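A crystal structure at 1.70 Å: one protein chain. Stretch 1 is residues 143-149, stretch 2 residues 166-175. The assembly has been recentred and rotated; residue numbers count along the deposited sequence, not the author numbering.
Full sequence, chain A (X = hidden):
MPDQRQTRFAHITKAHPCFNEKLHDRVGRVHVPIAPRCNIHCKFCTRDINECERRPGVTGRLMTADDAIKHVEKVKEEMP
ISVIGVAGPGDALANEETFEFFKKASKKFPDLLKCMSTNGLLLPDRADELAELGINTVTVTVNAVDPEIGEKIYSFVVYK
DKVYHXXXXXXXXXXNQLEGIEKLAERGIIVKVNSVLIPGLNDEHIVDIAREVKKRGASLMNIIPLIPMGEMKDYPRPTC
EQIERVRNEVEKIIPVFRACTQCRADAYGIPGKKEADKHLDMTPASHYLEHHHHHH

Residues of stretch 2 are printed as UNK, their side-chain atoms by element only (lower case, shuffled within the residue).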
# COMPACT_ATOMS: atom_id res chain seq x y z
N ASN A 143 -3.34 -3.95 7.68
CA ASN A 143 -3.68 -3.50 9.01
C ASN A 143 -4.10 -4.61 9.95
O ASN A 143 -4.21 -4.37 11.15
CB ASN A 143 -4.78 -2.43 8.93
CG ASN A 143 -4.31 -1.19 8.19
OD1 ASN A 143 -3.23 -0.67 8.48
ND2 ASN A 143 -5.09 -0.73 7.22
N ALA A 144 -4.34 -5.81 9.43
CA ALA A 144 -4.65 -6.96 10.27
C ALA A 144 -4.49 -8.22 9.43
O ALA A 144 -4.58 -8.19 8.21
CB ALA A 144 -6.07 -6.89 10.86
N VAL A 145 -4.26 -9.34 10.12
CA VAL A 145 -4.32 -10.66 9.51
C VAL A 145 -5.29 -11.58 10.22
O VAL A 145 -5.47 -12.73 9.80
CB VAL A 145 -2.92 -11.30 9.44
CG1 VAL A 145 -2.03 -10.40 8.60
CG2 VAL A 145 -2.33 -11.49 10.83
N ASP A 146 -5.95 -11.11 11.28
CA ASP A 146 -6.92 -11.88 12.03
C ASP A 146 -8.29 -11.28 11.79
O ASP A 146 -8.49 -10.09 12.06
CB ASP A 146 -6.54 -11.85 13.51
CG ASP A 146 -7.70 -12.16 14.44
OD1 ASP A 146 -7.65 -11.67 15.59
OD2 ASP A 146 -8.64 -12.90 14.07
N PRO A 147 -9.25 -12.05 11.26
CA PRO A 147 -10.52 -11.43 10.83
C PRO A 147 -11.33 -10.81 11.95
O PRO A 147 -12.15 -9.92 11.68
CB PRO A 147 -11.28 -12.60 10.17
CG PRO A 147 -10.25 -13.66 9.92
CD PRO A 147 -9.20 -13.49 10.98
N GLU A 148 -11.16 -11.26 13.19
CA GLU A 148 -11.89 -10.61 14.27
C GLU A 148 -11.40 -9.19 14.50
O GLU A 148 -12.14 -8.36 15.03
CB GLU A 148 -11.79 -11.42 15.56
CG GLU A 148 -10.49 -11.24 16.30
CD GLU A 148 -10.51 -11.80 17.70
OE1 GLU A 148 -11.37 -12.66 17.99
OE2 GLU A 148 -9.65 -11.40 18.52
N ILE A 149 -10.16 -8.89 14.10
CA ILE A 149 -9.65 -7.53 14.15
C ILE A 149 -9.91 -6.80 12.83
O ILE A 149 -10.30 -5.63 12.83
CB ILE A 149 -8.15 -7.54 14.49
CG1 ILE A 149 -7.93 -8.07 15.91
CG2 ILE A 149 -7.53 -6.16 14.29
CD1 ILE A 149 -6.48 -8.27 16.28
N UNK A 166 -18.30 -6.25 5.95
CA UNK A 166 -17.99 -6.81 7.25
C UNK A 166 -16.87 -7.81 7.19
O UNK A 166 -15.83 -7.59 6.56
N UNK A 167 -17.08 -8.94 7.86
CA UNK A 167 -16.02 -9.93 7.98
C UNK A 167 -15.64 -10.48 6.62
O UNK A 167 -14.44 -10.63 6.31
n UNK A 167 -15.20 -13.36 11.22
c UNK A 167 -15.36 -12.08 9.14
c UNK A 167 -16.45 -11.05 8.92
c UNK A 167 -15.87 -13.26 9.93
n UNK A 167 -13.75 -14.31 12.73
c UNK A 167 -14.32 -14.31 11.53
n UNK A 167 -14.01 -15.25 10.65
N UNK A 168 -16.63 -10.77 5.77
CA UNK A 168 -16.33 -11.27 4.43
C UNK A 168 -15.51 -10.27 3.63
O UNK A 168 -14.63 -10.65 2.85
c UNK A 168 -18.59 -12.90 1.72
o UNK A 168 -19.63 -12.20 1.67
o UNK A 168 -18.53 -14.07 1.27
c UNK A 168 -17.34 -12.31 2.35
c UNK A 168 -17.61 -11.62 3.68
N UNK A 169 -15.79 -8.97 3.80
CA UNK A 169 -14.97 -7.96 3.13
C UNK A 169 -13.50 -8.08 3.53
O UNK A 169 -12.61 -8.12 2.66
c UNK A 169 -15.50 -6.56 3.43
N UNK A 170 -13.21 -8.14 4.83
CA UNK A 170 -11.82 -8.26 5.25
C UNK A 170 -11.20 -9.57 4.77
O UNK A 170 -10.02 -9.61 4.40
c UNK A 170 -11.69 -8.17 6.77
c UNK A 170 -7.68 -9.09 7.98
c UNK A 170 -9.28 -7.56 7.05
c UNK A 170 -8.68 -10.04 8.13
c UNK A 170 -7.97 -7.86 7.44
c UNK A 170 -9.98 -9.74 7.74
c UNK A 170 -10.30 -8.49 7.23
N UNK A 171 -11.96 -10.66 4.81
CA UNK A 171 -11.38 -11.94 4.42
C UNK A 171 -10.96 -11.93 2.96
O UNK A 171 -9.91 -12.48 2.59
o UNK A 171 -13.57 -14.91 7.64
c UNK A 171 -13.62 -14.32 6.53
o UNK A 171 -14.52 -14.52 5.69
c UNK A 171 -12.52 -13.33 6.21
c UNK A 171 -12.37 -13.07 4.71
N UNK A 172 -11.76 -11.28 2.11
CA UNK A 172 -11.42 -11.14 0.70
C UNK A 172 -10.19 -10.24 0.53
O UNK A 172 -9.24 -10.59 -0.18
c UNK A 172 -12.22 -10.22 -1.52
c UNK A 172 -13.77 -11.59 -0.08
c UNK A 172 -12.63 -10.59 -0.09
N UNK A 173 -10.20 -9.07 1.19
CA UNK A 173 -9.05 -8.17 1.12
C UNK A 173 -7.79 -8.86 1.63
O UNK A 173 -6.73 -8.81 0.99
c UNK A 173 -7.61 -5.47 0.67
c UNK A 173 -8.46 -4.78 2.93
c UNK A 173 -8.12 -5.95 2.04
c UNK A 173 -9.31 -6.90 1.92
N UNK A 174 -7.90 -9.54 2.78
CA UNK A 174 -6.71 -10.12 3.39
C UNK A 174 -6.13 -11.22 2.52
O UNK A 174 -4.91 -11.28 2.32
c UNK A 174 -7.04 -10.67 4.78
o UNK A 174 -5.89 -11.34 5.32
N UNK A 175 -6.98 -12.12 2.02
CA UNK A 175 -6.47 -13.19 1.16
C UNK A 175 -5.77 -12.62 -0.06
O UNK A 175 -4.66 -13.05 -0.42
c UNK A 175 -7.95 -16.11 -0.81
n UNK A 175 -10.31 -16.34 -2.31
c UNK A 175 -7.60 -14.12 0.72
c UNK A 175 -7.06 -15.44 0.21
c UNK A 175 -9.51 -15.30 -2.53
n UNK A 175 -9.84 -14.39 -3.45
n UNK A 175 -8.38 -15.17 -1.84
O HOH W 1 -4.27 -9.32 5.76
O HOH W 2 -6.45 -13.08 7.12

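Position 166 has backbone atoms and no side-chain atoms, which identifies Gly 166; its phi of 62° by itself favours glycine, and nothing of stretch 1 lies near.

Position 167 carries three carbons, a nitrogen, then a carbon bearing two more nitrogens, the pattern of a guanidinium: Arg 167. Its CA-to-CB bond points sideways, yet the end of the chain comes nearer, and Arg 167 CZ lies 3.7 Å from Pro 147 CB, which sits over one face of the guanidinium.

Position 168 shows three carbons, the third holding two oxygens. An unbranched chain of this length ending in a carboxylate is Glu 168, directed out of reach of stretch 1. At 169 a single carbon gives Ala 169, buried but also out of reach.

Position 170 has one carbon followed by a six-carbon ring with no further atom, hence Phe 170. With chi1 at 172° (t) and CB pointing toward stretch 1, the ring meets the turn directly. Ala 144 O approaches its edge, 3.2 Å from Phe 170 CZ, and Val 145 CA, also near the ring plane, is 4.0 Å from Phe 170 CZ. Pro 147 CB is 4.0 Å from Phe 170 CD2.

Position 171 repeats the three-carbon carboxylate pattern, so it is Glu 171. Glu 171 OE2 lies 4.1 Å from Pro 147 CB and 3.1 Å from Arg 167 NH1, forming a salt bridge with Arg 167 one helical turn apart; the hydrogen bond within it is weak, at 131°.

Position 172, one carbon carrying two others, is Val 172, out of reach. Position 173 has four carbons forked at the second, the mark of Leu 173; its side chain makes no contact with stretch 1.

Position 174 has one carbon and one oxygen, giving Ser 174. Ser 174 OG, 4.5 Å from Ala 144 O, is too far for a direct bond, but water 1 bridges the two, and water 2 joins the same OG to Val 145 O. Water 1 lies 2.6 Å from Ser 174 OG and donates to Ala 144 O at 2.7 Å; water 2 lies 2.6 Å from Ser 174 OG and donates to Val 145 O at 2.9 Å.

Position 175 again ends in a guanidinium after three carbons and a nitrogen, so it is Arg 175, out of reach.

The contact buries 320 Å² without a direct hydrogen bond between the stretches. Phe 170 and Pro 147 supply the largest covered areas, while the waters link backbone carbonyls to Ser 174. Within stretch 1, Asp 146 OD2 caps the helix by accepting from Glu 148 N at 3.1 Å.

Stretch 2 (166-175) GREAFEVLSR
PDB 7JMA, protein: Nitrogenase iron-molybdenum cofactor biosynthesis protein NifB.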